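Cyp101j2 (Sphingobium yanoikuyae, PDB 5KYO) is a haem-containing cytochrome P450 monooxygenase that probably hydroxylates the monoterpene 1,8-cineole. Local coordinates at residues F164-H174 / K422-V430; F59-M67 / P343-D351. All coordinates share one frame; numbering follows the deposited sequence. Where two conformers were deposited one is given.

Contact 1: residues F164-H174 / K422-V430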
loop_
_atom_site.group_PDB
_atom_site.type_symbol
_atom_site.label_atom_id
_atom_site.label_comp_id
_atom_site.label_asym_id
_atom_site.label_seq_id
_atom_site.Cartn_x
_atom_site.Cartn_y
_atom_site.Cartn_z
ATOM N N PHE A 164 -10.243 -13.749 -20.174
ATOM C CA PHE A 164 -9.002 -14.049 -20.872
ATOM C C PHE A 164 -8.563 -15.511 -20.815
ATOM O O PHE A 164 -7.574 -15.869 -21.441
ATOM C CB PHE A 164 -7.850 -13.149 -20.374
ATOM C CG PHE A 164 -7.724 -13.023 -18.862
ATOM C CD1 PHE A 164 -7.325 -14.094 -18.077
ATOM C CD2 PHE A 164 -7.937 -11.798 -18.246
ATOM C CE1 PHE A 164 -7.184 -13.960 -16.692
ATOM C CE2 PHE A 164 -7.801 -11.651 -16.869
ATOM C CZ PHE A 164 -7.428 -12.728 -16.091
ATOM N N ARG A 165 -9.275 -16.333 -20.051
ATOM C CA ARG A 165 -8.919 -17.748 -19.912
ATOM C C ARG A 165 -8.723 -18.465 -21.259
ATOM O O ARG A 165 -7.733 -19.199 -21.425
ATOM C CB ARG A 165 -9.983 -18.479 -19.062
ATOM C CG ARG A 165 -9.637 -19.955 -18.747
ATOM C CD ARG A 165 -10.753 -20.610 -17.924
ATOM N NE ARG A 165 -10.404 -21.958 -17.450
ATOM C CZ ARG A 165 -10.625 -23.074 -18.137
ATOM N NH1 ARG A 165 -11.174 -23.016 -19.350
ATOM N NH2 ARG A 165 -10.264 -24.251 -17.626
ATOM N N PRO A 166 -9.634 -18.255 -22.230
ATOM C CA PRO A 166 -9.446 -19.012 -23.474
ATOM C C PRO A 166 -8.262 -18.548 -24.307
ATOM O O PRO A 166 -7.916 -19.243 -25.257
ATOM C CB PRO A 166 -10.759 -18.792 -24.240
ATOM C CG PRO A 166 -11.415 -17.622 -23.612
ATOM C CD PRO A 166 -10.951 -17.577 -22.182
ATOM N N LYS A 167 -7.659 -17.416 -23.951
ATOM C CA LYS A 167 -6.505 -16.882 -24.687
ATOM C C LYS A 167 -5.203 -17.554 -24.306
ATOM O O LYS A 167 -4.238 -17.478 -25.058
ATOM C CB LYS A 167 -6.372 -15.376 -24.458
ATOM C CG LYS A 167 -7.556 -14.575 -24.948
ATOM C CD LYS A 167 -7.401 -13.096 -24.579
ATOM C CE LYS A 167 -8.633 -12.305 -24.944
ATOM N NZ LYS A 167 -8.521 -10.867 -24.565
ATOM N N GLY A 168 -5.165 -18.198 -23.141
ATOM C CA GLY A 168 -3.966 -18.891 -22.714
ATOM C C GLY A 168 -2.844 -17.971 -22.259
ATOM O O GLY A 168 -1.734 -18.431 -22.017
ATOM N N ARG A 169 -3.129 -16.670 -22.156
ATOM C CA ARG A 169 -2.153 -15.711 -21.695
ATOM C C ARG A 169 -2.834 -14.401 -21.337
ATOM O O ARG A 169 -3.938 -14.094 -21.828
ATOM C CB ARG A 169 -1.058 -15.460 -22.751
ATOM C CG ARG A 169 -1.535 -14.704 -23.987
ATOM C CD ARG A 169 -0.492 -14.746 -25.096
ATOM N NE ARG A 169 0.708 -13.953 -24.810
ATOM C CZ ARG A 169 0.846 -12.676 -25.155
ATOM N NH1 ARG A 169 -0.150 -12.058 -25.773
ATOM N NH2 ARG A 169 1.964 -12.007 -24.877
ATOM N N CYS A 170 -2.205 -13.666 -20.433
ATOM C CA CYS A 170 -2.649 -12.302 -20.159
ATOM C C CYS A 170 -1.542 -11.458 -19.543
ATOM O O CYS A 170 -0.664 -11.962 -18.843
ATOM C CB CYS A 170 -3.865 -12.306 -19.231
ATOM S SG CYS A 170 -3.521 -12.773 -17.500
ATOM N N ASN A 171 -1.605 -10.155 -19.789
ATOM C CA ASN A 171 -0.845 -9.221 -18.979
ATOM C C ASN A 171 -1.565 -9.106 -17.638
ATOM O O ASN A 171 -2.665 -8.542 -17.560
ATOM C CB ASN A 171 -0.710 -7.864 -19.672
ATOM C CG ASN A 171 0.229 -6.931 -18.931
ATOM O OD1 ASN A 171 -0.142 -6.342 -17.916
ATOM N ND2 ASN A 171 1.451 -6.787 -19.437
ATOM N N PHE A 172 -0.983 -9.686 -16.589
ATOM C CA PHE A 172 -1.699 -9.821 -15.316
ATOM C C PHE A 172 -2.010 -8.462 -14.688
ATOM O O PHE A 172 -3.117 -8.222 -14.212
ATOM C CB PHE A 172 -0.907 -10.682 -14.312
ATOM C CG PHE A 172 -1.591 -10.823 -12.964
ATOM C CD1 PHE A 172 -2.570 -11.793 -12.761
ATOM C CD2 PHE A 172 -1.259 -9.981 -11.905
ATOM C CE1 PHE A 172 -3.222 -11.919 -11.517
ATOM C CE2 PHE A 172 -1.904 -10.087 -10.667
ATOM C CZ PHE A 172 -2.890 -11.068 -10.474
ATOM N N THR A 173 -1.037 -7.562 -14.687
ATOM C CA THR A 173 -1.257 -6.269 -14.048
ATOM C C THR A 173 -2.334 -5.466 -14.781
ATOM O O THR A 173 -3.289 -5.025 -14.152
ATOM C CB THR A 173 0.044 -5.441 -13.942
ATOM O OG1 THR A 173 0.956 -6.137 -13.096
ATOM C CG2 THR A 173 -0.235 -4.077 -13.317
ATOM N N HIS A 174 -2.230 -5.310 -16.097
ATOM C CA HIS A 174 -3.224 -4.496 -16.799
ATOM C C HIS A 174 -4.588 -5.174 -16.956
ATOM O O HIS A 174 -5.628 -4.516 -16.788
ATOM C CB HIS A 174 -2.710 -4.082 -18.175
ATOM C CG HIS A 174 -1.389 -3.387 -18.130
ATOM N ND1 HIS A 174 -1.020 -2.571 -17.083
ATOM C CD2 HIS A 174 -0.337 -3.405 -18.982
ATOM C CE1 HIS A 174 0.196 -2.102 -17.302
ATOM N NE2 HIS A 174 0.634 -2.594 -18.447
ATOM N N LYS A 422 7.295 -4.988 -12.302
ATOM C CA LYS A 422 6.886 -4.402 -13.571
ATOM C C LYS A 422 6.007 -5.405 -14.340
ATOM O O LYS A 422 6.158 -6.642 -14.159
ATOM C CB LYS A 422 8.115 -3.989 -14.391
ATOM C CG LYS A 422 8.994 -2.959 -13.691
ATOM C CD LYS A 422 10.058 -2.421 -14.620
ATOM C CE LYS A 422 10.962 -1.386 -13.944
ATOM N NZ LYS A 422 12.249 -1.272 -14.695
ATOM N N PRO A 423 5.081 -4.885 -15.176
ATOM C CA PRO A 423 4.046 -5.682 -15.847
ATOM C C PRO A 423 4.568 -6.979 -16.443
ATOM O O PRO A 423 5.562 -6.978 -17.166
ATOM C CB PRO A 423 3.539 -4.741 -16.942
ATOM C CG PRO A 423 3.655 -3.384 -16.318
ATOM C CD PRO A 423 4.895 -3.437 -15.434
ATOM N N PHE A 424 3.910 -8.083 -16.122
ATOM C CA PHE A 424 4.379 -9.381 -16.611
ATOM C C PHE A 424 3.241 -10.148 -17.268
ATOM O O PHE A 424 2.071 -9.871 -17.036
ATOM C CB PHE A 424 4.986 -10.197 -15.465
ATOM C CG PHE A 424 4.052 -10.399 -14.296
ATOM C CD1 PHE A 424 3.965 -9.450 -13.279
ATOM C CD2 PHE A 424 3.257 -11.539 -14.212
ATOM C CE1 PHE A 424 3.096 -9.640 -12.200
ATOM C CE2 PHE A 424 2.402 -11.742 -13.135
ATOM C CZ PHE A 424 2.312 -10.783 -12.132
ATOM N N VAL A 425 3.602 -11.122 -18.090
ATOM C CA VAL A 425 2.629 -11.905 -18.818
ATOM C C VAL A 425 2.620 -13.322 -18.250
ATOM O O VAL A 425 3.690 -13.928 -18.020
ATOM C CB VAL A 425 2.959 -11.910 -20.335
ATOM C CG1 VAL A 425 2.153 -12.958 -21.090
ATOM C CG2 VAL A 425 2.720 -10.513 -20.924
ATOM N N LEU A 426 1.417 -13.828 -18.000
ATOM C CA LEU A 426 1.222 -15.205 -17.560
ATOM C C LEU A 426 0.687 -16.029 -18.712
ATOM O O LEU A 426 0.019 -15.504 -19.579
ATOM C CB LEU A 426 0.249 -15.283 -16.388
ATOM C CG LEU A 426 0.628 -14.617 -15.065
ATOM C CD1 LEU A 426 -0.479 -14.835 -14.027
ATOM C CD2 LEU A 426 1.971 -15.163 -14.569
ATOM N N GLU A 427 1.012 -17.319 -18.723
ATOM C CA GLU A 427 0.554 -18.232 -19.763
ATOM C C GLU A 427 0.116 -19.515 -19.106
ATOM O O GLU A 427 0.628 -19.886 -18.043
ATOM C CB GLU A 427 1.653 -18.513 -20.799
ATOM C CG GLU A 427 2.876 -19.206 -20.233
ATOM C CD GLU A 427 3.879 -19.628 -21.318
ATOM O OE1 GLU A 427 3.486 -19.751 -22.495
ATOM O OE2 GLU A 427 5.072 -19.818 -20.994
ATOM N N TRP A 428 -0.847 -20.186 -19.738
ATOM C CA TRP A 428 -1.408 -21.441 -19.227
ATOM C C TRP A 428 -1.867 -22.310 -20.388
ATOM O O TRP A 428 -2.108 -21.800 -21.479
ATOM C CB TRP A 428 -2.586 -21.175 -18.269
ATOM C CG TRP A 428 -3.627 -20.299 -18.812
ATOM C CD1 TRP A 428 -4.764 -20.672 -19.505
ATOM C CD2 TRP A 428 -3.716 -18.866 -18.667
ATOM N NE1 TRP A 428 -5.511 -19.553 -19.807
ATOM C CE2 TRP A 428 -4.886 -18.444 -19.311
ATOM C CE3 TRP A 428 -2.886 -17.920 -18.057
ATOM C CZ2 TRP A 428 -5.269 -17.093 -19.373
ATOM C CZ3 TRP A 428 -3.262 -16.582 -18.118
ATOM C CH2 TRP A 428 -4.436 -16.183 -18.777
ATOM N N PRO A 429 -1.980 -23.633 -20.164
ATOM C CA PRO A 429 -2.481 -24.488 -21.239
ATOM C C PRO A 429 -3.965 -24.242 -21.503
ATOM O O PRO A 429 -4.722 -23.996 -20.570
ATOM C CB PRO A 429 -2.212 -25.912 -20.714
ATOM C CG PRO A 429 -2.177 -25.768 -19.236
ATOM C CD PRO A 429 -1.574 -24.414 -18.979
ATOM N N VAL A 430 -4.317 -24.289 -22.788
ATOM C CA VAL A 430 -5.633 -24.038 -23.374
ATOM C C VAL A 430 -6.407 -22.928 -22.689
ATOM O O VAL A 430 -6.089 -21.751 -22.894
ATOM C CB VAL A 430 -6.436 -25.336 -23.416
ATOM C CG1 VAL A 430 -7.756 -25.143 -24.074
ATOM C CG2 VAL A 430 -5.674 -26.298 -24.232
#
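Strands 169-171 and 425-427 pair antiparallel in the small three-stranded sheet of this cytochrome P450 fold, joining the C-terminal end of the chain to the link between helices 149-164 and 172-177. Cys170 and Leu426 form the hydrogen-bonded pair, with Cys170 N 3.0 Å from Leu426 O and Leu426 N 2.9 Å from Cys170 O. Arg169 with Glu427 and Asn171 with Val425 are the non-hydrogen-bonded pairs flanking it. Arg169, Asn171 and Glu427 share one face with Val425; Arg169 makes a salt bridge to Glu406, and Glu427 one to Arg404.

The face carrying Cys170 and Leu426 is buried and apolar. Beside it Phe172, its CG trans to the backbone N (chi1 179°), lies alongside Phe424 and points the same way, CD2 3.7 Å from Phe424 CZ. The rings are tilted by only 15° but so displaced that neither covers much of the other. Phe172 CD1 meets Leu426 CD1 at 3.9 Å. Phe172 N donates to Phe424 O, carrying the pairing into the start of helix 172-177. Asn171 is the N-cap of that helix, its OD1 accepting from His174 N, while Pro423 CB rests against its ND2.

Trp428 covers the turn that leads into strand 169-171. One face of its indole receives Gly168, whose CA stands 3.6 Å from the centroid of the five-membered ring; glycine fits because phi is positive, and a CB would probably come close to the carbonyl oxygens of Trp428 and Val430. Cys170 SG lies at the indole edge, in plane, and Phe164 CD1 touches Trp428 CH2 at 3.6 Å. At the indole's polar edge, Trp428 NE1 gives a straight bond (165°) to a lone pair of Arg165 O, 2.8 Å away, an oxygen that also accepts from Gly168 N.

Contact 2: residues F59-M67 / P343-D351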
loop_
_atom_site.group_PDB
_atom_site.type_symbol
_atom_site.label_atom_id
_atom_site.label_comp_id
_atom_site.label_asym_id
_atom_site.label_seq_id
_atom_site.Cartn_x
_atom_site.Cartn_y
_atom_site.Cartn_z
ATOM N N PHE A 59 13.439 -7.791 -5.822
ATOM C CA PHE A 59 13.074 -6.570 -5.090
ATOM C C PHE A 59 13.492 -6.611 -3.625
ATOM O O PHE A 59 14.204 -5.729 -3.143
ATOM C CB PHE A 59 11.552 -6.340 -5.175
ATOM C CG PHE A 59 11.069 -5.104 -4.455
ATOM C CD1 PHE A 59 10.778 -5.141 -3.098
ATOM C CD2 PHE A 59 10.835 -3.936 -5.149
ATOM C CE1 PHE A 59 10.317 -4.031 -2.443
ATOM C CE2 PHE A 59 10.367 -2.813 -4.500
ATOM C CZ PHE A 59 10.112 -2.855 -3.147
ATOM N N HIS A 60 13.047 -7.628 -2.897
ATOM C CA HIS A 60 13.303 -7.637 -1.466
ATOM C C HIS A 60 14.774 -7.964 -1.150
ATOM O O HIS A 60 15.336 -7.464 -0.165
ATOM C CB HIS A 60 12.322 -8.588 -0.786
ATOM C CG HIS A 60 10.915 -8.076 -0.817
ATOM N ND1 HIS A 60 10.090 -8.219 -1.913
ATOM C CD2 HIS A 60 10.222 -7.323 0.074
ATOM C CE1 HIS A 60 8.935 -7.622 -1.677
ATOM N NE2 HIS A 60 8.991 -7.072 -0.476
ATOM N N GLN A 61 15.395 -8.769 -2.007
ATOM C CA GLN A 61 16.809 -9.095 -1.878
ATOM C C GLN A 61 17.657 -7.829 -1.998
ATOM O O GLN A 61 18.514 -7.577 -1.168
ATOM C CB GLN A 61 17.213 -10.124 -2.943
ATOM C CG GLN A 61 18.712 -10.269 -3.161
ATOM C CD GLN A 61 19.042 -10.908 -4.506
ATOM O OE1 GLN A 61 18.394 -10.624 -5.514
ATOM N NE2 GLN A 61 20.054 -11.776 -4.524
ATOM N N SER A 62 17.389 -7.044 -3.039
ATOM C CA SER A 62 17.996 -5.730 -3.243
ATOM C C SER A 62 18.006 -4.876 -1.970
ATOM O O SER A 62 19.050 -4.305 -1.581
ATOM C CB SER A 62 17.244 -4.995 -4.360
ATOM O OG SER A 62 17.825 -3.739 -4.649
ATOM N N TRP A 63 16.839 -4.791 -1.336
ATOM C CA TRP A 63 16.675 -4.033 -0.100
ATOM C C TRP A 63 17.535 -4.614 1.013
ATOM O O TRP A 63 18.139 -3.880 1.785
ATOM C CB TRP A 63 15.206 -4.014 0.344
ATOM C CG TRP A 63 14.361 -2.951 -0.295
ATOM C CD1 TRP A 63 13.808 -2.980 -1.545
ATOM C CD2 TRP A 63 13.963 -1.709 0.289
ATOM N NE1 TRP A 63 13.102 -1.824 -1.774
ATOM C CE2 TRP A 63 13.181 -1.031 -0.660
ATOM C CE3 TRP A 63 14.198 -1.105 1.523
ATOM C CZ2 TRP A 63 12.632 0.230 -0.413
ATOM C CZ3 TRP A 63 13.656 0.148 1.768
ATOM C CH2 TRP A 63 12.884 0.800 0.806
ATOM N N ARG A 64 17.593 -5.939 1.095
ATOM C CA ARG A 64 18.379 -6.585 2.134
ATOM C C ARG A 64 19.873 -6.274 1.974
ATOM O O ARG A 64 20.593 -6.131 2.965
ATOM C CB ARG A 64 18.138 -8.097 2.121
ATOM C CG ARG A 64 16.822 -8.517 2.772
ATOM C CD ARG A 64 16.494 -9.966 2.470
ATOM N NE ARG A 64 17.585 -10.861 2.841
ATOM C CZ ARG A 64 17.800 -11.313 4.073
ATOM N NH1 ARG A 64 17.002 -10.945 5.065
ATOM N NH2 ARG A 64 18.816 -12.132 4.316
ATOM N N GLU A 65 20.330 -6.152 0.731
ATOM C CA GLU A 65 21.721 -5.784 0.468
ATOM C C GLU A 65 21.997 -4.344 0.884
ATOM O O GLU A 65 23.070 -4.035 1.406
ATOM C CB GLU A 65 22.074 -5.982 -1.007
ATOM C CG GLU A 65 22.813 -7.283 -1.283
ATOM C CD GLU A 65 24.123 -7.374 -0.518
ATOM O OE1 GLU A 65 24.215 -8.190 0.426
ATOM O OE2 GLU A 65 25.068 -6.631 -0.863
ATOM N N ILE A 66 21.025 -3.466 0.652
ATOM C CA ILE A 66 21.129 -2.077 1.101
ATOM C C ILE A 66 21.249 -2.037 2.620
ATOM O O ILE A 66 22.111 -1.336 3.163
ATOM C CB ILE A 66 19.923 -1.249 0.640
ATOM C CG1 ILE A 66 19.957 -1.080 -0.879
ATOM C CG2 ILE A 66 19.913 0.121 1.320
ATOM C CD1 ILE A 66 18.762 -0.347 -1.449
ATOM N N MET A 67 20.405 -2.823 3.294
ATOM C CA MET A 67 20.410 -2.921 4.754
ATOM C C MET A 67 21.733 -3.487 5.281
ATOM O O MET A 67 22.232 -3.077 6.339
ATOM C CB MET A 67 19.245 -3.799 5.235
ATOM C CG MET A 67 17.876 -3.259 4.874
ATOM S SD MET A 67 16.513 -4.415 5.142
ATOM C CE MET A 67 16.668 -4.829 6.879
ATOM N N PRO A 343 10.595 2.385 6.017
ATOM C CA PRO A 343 9.917 1.432 5.130
ATOM C C PRO A 343 9.404 0.176 5.829
ATOM O O PRO A 343 10.115 -0.464 6.610
ATOM C CB PRO A 343 11.006 1.071 4.108
ATOM C CG PRO A 343 11.976 2.212 4.179
ATOM C CD PRO A 343 11.994 2.597 5.618
ATOM N N THR A 344 8.169 -0.195 5.517
ATOM C CA THR A 344 7.643 -1.451 6.009
ATOM C C THR A 344 8.560 -2.585 5.550
ATOM O O THR A 344 8.626 -3.613 6.194
ATOM C CB THR A 344 6.207 -1.714 5.520
ATOM O OG1 THR A 344 6.212 -1.851 4.101
ATOM C CG2 THR A 344 5.298 -0.532 5.877
ATOM N N VAL A 345 9.258 -2.360 4.437
ATOM C CA VAL A 345 10.130 -3.353 3.802
ATOM C C VAL A 345 11.259 -3.822 4.714
ATOM O O VAL A 345 11.548 -5.019 4.779
ATOM C CB VAL A 345 10.766 -2.798 2.498
ATOM C CG1 VAL A 345 11.659 -3.852 1.832
ATOM C CG2 VAL A 345 9.686 -2.319 1.545
ATOM N N VAL A 346 11.874 -2.891 5.440
ATOM C CA VAL A 346 13.042 -3.229 6.258
ATOM C C VAL A 346 12.648 -3.953 7.541
ATOM O O VAL A 346 13.502 -4.495 8.240
ATOM C CB VAL A 346 13.884 -1.974 6.592
ATOM C CG1 VAL A 346 14.174 -1.209 5.317
ATOM C CG2 VAL A 346 13.173 -1.085 7.575
ATOM N N VAL A 347 11.351 -4.007 7.821
ATOM C CA VAL A 347 10.857 -4.681 9.018
ATOM C C VAL A 347 10.883 -6.210 8.861
ATOM O O VAL A 347 11.674 -6.890 9.524
ATOM C CB VAL A 347 9.425 -4.205 9.377
ATOM C CG1 VAL A 347 8.844 -5.044 10.497
ATOM C CG2 VAL A 347 9.456 -2.739 9.773
ATOM N N ALA A 348 10.057 -6.753 7.970
ATOM C CA ALA A 348 9.986 -8.210 7.816
ATOM C C ALA A 348 11.227 -8.796 7.152
ATOM O O ALA A 348 11.473 -9.994 7.262
ATOM C CB ALA A 348 8.732 -8.608 7.015
ATOM N N MET A 349 12.019 -7.971 6.472
ATOM C CA MET A 349 13.209 -8.494 5.793
ATOM C C MET A 349 14.454 -8.485 6.664
ATOM O O MET A 349 15.508 -8.984 6.245
ATOM C CB MET A 349 13.482 -7.714 4.512
ATOM C CG MET A 349 12.401 -7.871 3.468
ATOM S SD MET A 349 12.290 -9.556 2.841
ATOM C CE MET A 349 10.795 -10.120 3.616
ATOM N N ASP A 350 14.339 -7.926 7.865
ATOM C CA ASP A 350 15.462 -7.893 8.809
ATOM C C ASP A 350 15.717 -9.285 9.397
ATOM O O ASP A 350 14.905 -9.798 10.173
ATOM C CB ASP A 350 15.188 -6.880 9.929
ATOM C CG ASP A 350 16.440 -6.532 10.742
ATOM O OD1 ASP A 350 17.365 -7.362 10.824
ATOM O OD2 ASP A 350 16.493 -5.420 11.310
ATOM N N ASP A 351 16.842 -9.895 9.038
ATOM C CA ASP A 351 17.113 -11.261 9.486
ATOM C C ASP A 351 17.643 -11.305 10.920
ATOM O O ASP A 351 17.802 -12.377 11.503
ATOM C CB ASP A 351 18.086 -11.962 8.531
ATOM C CG ASP A 351 19.388 -11.212 8.358
ATOM O OD1 ASP A 351 19.614 -10.218 9.081
ATOM O OD2 ASP A 351 20.192 -11.620 7.491
#
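Trp63 and Val345 lead the apolar part of this contact, in which residues 59-67 of helix 59-69 cross the short helix 344-348 at 83°. Val345 CG1, trans to its own backbone N (chi1 -179°), sits over one face of the indole, 3.8 Å from the centroid of the five-membered ring, a CH-pi contact. Pro343 CG meets the indole edge at Trp63 CZ3 (3.6 Å), and Val346 CG1 touches CE3. With so many partners on one broad ring, an alanine at Trp63 would probably open a gap beside Val345 and Pro343 and leave Asn415 without the indole N-H it accepts.

Two flexible thioethers add to the apolar contact: Met67 SD packs on Val346 CB (3.9 Å), and Met349 SD lies 3.8 Å from His60 CB.

Between the two segments the hydrogen bonds come from Arg64. Its NH1 reaches Met349 O at 2.7 Å, a weak, bent bond (124°), and its NH2 makes a long salt bridge to Asp351 OD2 (3.5 Å), the guanidinium and carboxylate planes almost perpendicular. His60 NE2 bonds to Pro315 O.

Around this crossing, Val346 also touches Ala92 of helix 89-97, and Trp63 and Pro343 touch Ser318 of strand 318-323.

In the fold
The segments alternate along the chain, 59-67, 164-174, 343-351, 422-430, so each contact joins parts far apart in sequence and the two pairings cross. Their centres are 29 Å apart and their nearest atoms about 8 Å, without touching. Contact 1 belongs to the three-stranded sheet; contact 2 lies beside the five-stranded one, whose strand 339-343 runs into helix 344-348. Helix 273-288 links them: Phe281 packs edge-to-face on Phe59 and His60, whereas Phe283 stacks on Phe172. The haem lies about 9 Å from the Val345 side chain and about 12 Å from that of Phe172, so neither touches it. Segment 343-351 also carries Thr344, which touches the haem but takes no part in the contact with helix 59-69.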